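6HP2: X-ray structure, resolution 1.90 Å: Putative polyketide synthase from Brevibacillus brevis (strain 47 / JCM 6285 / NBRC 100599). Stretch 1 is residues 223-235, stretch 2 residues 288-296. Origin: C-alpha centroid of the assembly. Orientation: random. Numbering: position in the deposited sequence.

Stretch 1, residues 223-235: EWIELLAEHQLVI
Stretch 2, residues 288-296: LFKLKKAPH

Leu291, Gln232 and Phe289 carry much of the contact, in which the end of a helix that begins before Glu223 and runs to Glu230 turns into a short strand (233-235) that pairs antiparallel with strand 288-293, which also begins earlier, the axes 4.6 Å apart at 140°. His231 leaves helical geometry (phi/psi -104/33), and Gln232, at 69/17, completes the turn into extended Leu233 (-105/147) and Val234 (-132/156). The poorly ordered Gln232 side chain (chi1 -62°, chi2 80°, chi3 53°) places CG 4.3 Å from Pro295 CA.

Gln232 O accepts from Ala294 N (2.7 Å), just before Leu233 and just after Lys293. Val234 and Lys292 exchange both bonds, Val234 N to Lys292 O at 2.9 Å and Lys292 N to Val234 O at 3.0 Å; N-H...O angles of 166-169° mark a well-formed ladder. The non-hydrogen-bonded pairs, Leu233 with Lys293 and Ile235 with Leu291, each have CA atoms 4.6 Å apart, allowing CA-H...O contacts such as Leu291 CA to Val234 O (3.2 Å).

Leu291 (chi1 -43°, chi2 172°) shares a sheet face with Leu233 and Ile235, and the helix packs there too: Leu291 CD1 lies 3.7 Å from Leu228 CD2 (mt) and 4.3 Å from Leu233 CD1 (mt), while Leu291 CD2 reaches Ile235 CG1 (mt) at 3.7 Å. Two residues earlier, the CA-to-CB bond of Phe289 (chi1 -59°, chi2 65°) points toward stretch 1. Its CE2 sits over one face of the Trp224 ring (chi1 -91°, chi2 114°), 4.0 Å from Trp224 CE3, with the planes inclined at 37°. On the other sheet face, Val234 CG1 (chi1 m) meets Ala294 CB at 3.8 Å.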

# COMPACT_ATOMS: atom_id res chain seq x y z
N GLU A 223 16.95 -8.93 -2.24
CA GLU A 223 15.88 -9.77 -2.76
C GLU A 223 14.87 -8.95 -3.57
O GLU A 223 14.33 -9.44 -4.56
CB GLU A 223 15.18 -10.54 -1.60
CG GLU A 223 16.02 -11.61 -0.99
CD GLU A 223 15.37 -12.27 0.24
OE1 GLU A 223 14.62 -11.58 0.96
OE2 GLU A 223 15.62 -13.46 0.47
N TRP A 224 14.60 -7.71 -3.16
CA TRP A 224 13.69 -6.86 -3.92
C TRP A 224 14.26 -6.50 -5.28
O TRP A 224 13.56 -6.54 -6.30
CB TRP A 224 13.40 -5.58 -3.13
CG TRP A 224 12.22 -5.65 -2.23
CD1 TRP A 224 12.21 -5.61 -0.88
CD2 TRP A 224 10.85 -5.63 -2.64
NE1 TRP A 224 10.91 -5.59 -0.42
CE2 TRP A 224 10.06 -5.62 -1.48
CE3 TRP A 224 10.22 -5.64 -3.89
CZ2 TRP A 224 8.66 -5.64 -1.50
CZ3 TRP A 224 8.80 -5.65 -3.92
CH2 TRP A 224 8.06 -5.64 -2.73
N ILE A 225 15.55 -6.19 -5.31
CA ILE A 225 16.24 -5.89 -6.56
C ILE A 225 16.05 -7.03 -7.55
O ILE A 225 15.70 -6.83 -8.73
CB ILE A 225 17.73 -5.64 -6.27
CG1 ILE A 225 17.89 -4.32 -5.52
CG2 ILE A 225 18.59 -5.74 -7.60
CD1 ILE A 225 19.35 -4.10 -5.00
N GLU A 226 16.35 -8.24 -7.10
CA GLU A 226 16.30 -9.43 -7.95
C GLU A 226 14.88 -9.90 -8.26
O GLU A 226 14.61 -10.37 -9.38
CB GLU A 226 17.10 -10.53 -7.29
CG GLU A 226 18.61 -10.20 -7.25
CD GLU A 226 19.42 -11.17 -6.36
OE1 GLU A 226 18.88 -12.15 -5.80
OE2 GLU A 226 20.61 -10.87 -6.17
N LEU A 227 13.98 -9.79 -7.29
CA LEU A 227 12.60 -10.18 -7.50
C LEU A 227 11.97 -9.32 -8.60
O LEU A 227 11.33 -9.82 -9.52
CB LEU A 227 11.80 -10.04 -6.21
CG LEU A 227 10.28 -10.23 -6.28
CD1 LEU A 227 9.98 -11.66 -6.70
CD2 LEU A 227 9.64 -9.90 -4.93
N LEU A 228 12.15 -8.01 -8.50
CA LEU A 228 11.61 -7.11 -9.51
C LEU A 228 12.29 -7.34 -10.85
O LEU A 228 11.60 -7.53 -11.85
CB LEU A 228 11.77 -5.65 -9.09
CG LEU A 228 11.05 -5.27 -7.83
CD1 LEU A 228 11.34 -3.81 -7.49
CD2 LEU A 228 9.54 -5.47 -7.93
N ALA A 229 13.64 -7.35 -10.89
CA ALA A 229 14.37 -7.54 -12.13
C ALA A 229 13.96 -8.86 -12.79
O ALA A 229 13.82 -8.94 -14.01
CB ALA A 229 15.91 -7.56 -11.89
N GLU A 230 13.70 -9.90 -11.99
CA GLU A 230 13.35 -11.20 -12.57
C GLU A 230 12.03 -11.12 -13.33
O GLU A 230 11.84 -11.83 -14.32
CB GLU A 230 13.23 -12.27 -11.48
CG GLU A 230 12.86 -13.62 -12.02
CD GLU A 230 14.01 -14.25 -12.78
OE1 GLU A 230 15.18 -13.95 -12.44
OE2 GLU A 230 13.75 -15.01 -13.75
N HIS A 231 11.12 -10.25 -12.90
CA HIS A 231 9.84 -10.10 -13.60
C HIS A 231 9.78 -8.82 -14.43
O HIS A 231 8.71 -8.24 -14.59
CB HIS A 231 8.73 -10.19 -12.58
CG HIS A 231 8.73 -11.51 -11.87
ND1 HIS A 231 8.20 -12.65 -12.46
CD2 HIS A 231 9.35 -11.92 -10.74
CE1 HIS A 231 8.44 -13.69 -11.67
NE2 HIS A 231 9.11 -13.26 -10.61
N GLN A 232 10.91 -8.40 -14.98
CA GLN A 232 11.00 -7.31 -15.97
C GLN A 232 10.68 -5.94 -15.37
O GLN A 232 10.41 -4.98 -16.10
CB GLN A 232 10.07 -7.59 -17.15
CG GLN A 232 10.39 -8.86 -17.97
CD GLN A 232 9.88 -10.13 -17.31
OE1 GLN A 232 8.70 -10.24 -16.98
NE2 GLN A 232 10.77 -11.09 -17.13
N LEU A 233 10.71 -5.80 -14.07
CA LEU A 233 10.34 -4.52 -13.48
C LEU A 233 11.55 -3.74 -12.99
O LEU A 233 12.50 -4.30 -12.45
CB LEU A 233 9.36 -4.76 -12.32
CG LEU A 233 8.05 -5.38 -12.72
CD1 LEU A 233 7.22 -5.87 -11.47
CD2 LEU A 233 7.16 -4.42 -13.52
N VAL A 234 11.46 -2.43 -13.09
CA VAL A 234 12.45 -1.55 -12.53
C VAL A 234 11.78 -0.47 -11.74
O VAL A 234 10.64 -0.10 -12.00
CB VAL A 234 13.35 -0.92 -13.65
CG1 VAL A 234 14.13 -2.04 -14.28
CG2 VAL A 234 12.49 -0.22 -14.67
N ILE A 235 12.55 0.06 -10.80
CA ILE A 235 12.11 1.11 -9.92
C ILE A 235 12.26 2.44 -10.61
O ILE A 235 13.38 2.87 -10.88
CB ILE A 235 12.90 1.08 -8.61
CG1 ILE A 235 12.63 -0.22 -7.88
CG2 ILE A 235 12.55 2.33 -7.80
CD1 ILE A 235 13.69 -0.50 -6.76
N LEU A 288 7.19 3.68 -0.54
CA LEU A 288 6.27 3.80 -1.66
C LEU A 288 7.09 3.44 -2.92
O LEU A 288 8.11 4.07 -3.19
CB LEU A 288 5.71 5.21 -1.80
CG LEU A 288 5.35 5.99 -0.54
CD1 LEU A 288 4.86 7.38 -0.91
CD2 LEU A 288 4.29 5.25 0.26
N PHE A 289 6.65 2.44 -3.67
CA PHE A 289 7.33 1.99 -4.89
C PHE A 289 6.55 2.42 -6.13
O PHE A 289 5.36 2.14 -6.23
CB PHE A 289 7.45 0.47 -5.01
CG PHE A 289 8.19 -0.22 -3.90
CD1 PHE A 289 7.71 -0.21 -2.61
CD2 PHE A 289 9.28 -0.98 -4.18
CE1 PHE A 289 8.36 -0.92 -1.62
CE2 PHE A 289 9.97 -1.67 -3.18
CZ PHE A 289 9.51 -1.62 -1.90
N LYS A 290 7.25 3.00 -7.11
CA LYS A 290 6.69 3.25 -8.45
C LYS A 290 7.54 2.49 -9.46
O LYS A 290 8.74 2.80 -9.68
CB LYS A 290 6.63 4.73 -8.76
CG LYS A 290 6.15 5.52 -7.57
CD LYS A 290 5.76 6.98 -8.00
CE LYS A 290 5.21 7.70 -6.79
NZ LYS A 290 4.72 9.05 -7.12
N LEU A 291 6.93 1.48 -10.07
CA LEU A 291 7.65 0.56 -10.95
C LEU A 291 7.13 0.68 -12.39
O LEU A 291 5.93 0.90 -12.62
CB LEU A 291 7.49 -0.91 -10.50
CG LEU A 291 7.60 -1.18 -9.00
CD1 LEU A 291 7.22 -2.62 -8.67
CD2 LEU A 291 9.01 -0.91 -8.52
N LYS A 292 8.03 0.39 -13.32
CA LYS A 292 7.77 0.36 -14.74
C LYS A 292 8.29 -0.97 -15.26
O LYS A 292 9.18 -1.58 -14.65
CB LYS A 292 8.45 1.54 -15.47
CG LYS A 292 7.98 2.90 -15.02
CD LYS A 292 6.55 3.20 -15.47
CE LYS A 292 6.07 4.55 -14.92
NZ LYS A 292 4.93 5.10 -15.72
N LYS A 293 7.80 -1.35 -16.44
CA LYS A 293 8.31 -2.54 -17.12
C LYS A 293 9.47 -2.19 -18.04
O LYS A 293 9.42 -1.21 -18.78
CB LYS A 293 7.21 -3.18 -17.94
CG LYS A 293 7.09 -4.68 -17.84
CD LYS A 293 5.73 -5.11 -18.46
CE LYS A 293 5.57 -6.63 -18.50
NZ LYS A 293 4.33 -7.01 -19.24
N ALA A 294 10.52 -3.01 -17.99
CA ALA A 294 11.75 -2.78 -18.76
C ALA A 294 12.15 -4.05 -19.50
O ALA A 294 13.29 -4.55 -19.38
CB ALA A 294 12.88 -2.28 -17.88
N PRO A 295 11.23 -4.59 -20.30
CA PRO A 295 11.48 -5.93 -20.90
C PRO A 295 12.66 -5.96 -21.85
O PRO A 295 13.23 -7.04 -22.10
CB PRO A 295 10.16 -6.24 -21.63
CG PRO A 295 9.62 -4.87 -22.00
CD PRO A 295 10.04 -3.93 -20.87
N HIS A 296 13.06 -4.81 -22.38
CA HIS A 296 14.14 -4.80 -23.36
C HIS A 296 15.49 -4.57 -22.72
O HIS A 296 16.51 -4.59 -23.40
CB HIS A 296 13.89 -3.75 -24.45
CG HIS A 296 12.65 -4.01 -25.25
ND1 HIS A 296 12.29 -5.27 -25.69
CD2 HIS A 296 11.68 -3.17 -25.67
CE1 HIS A 296 11.15 -5.19 -26.35
NE2 HIS A 296 10.75 -3.93 -26.35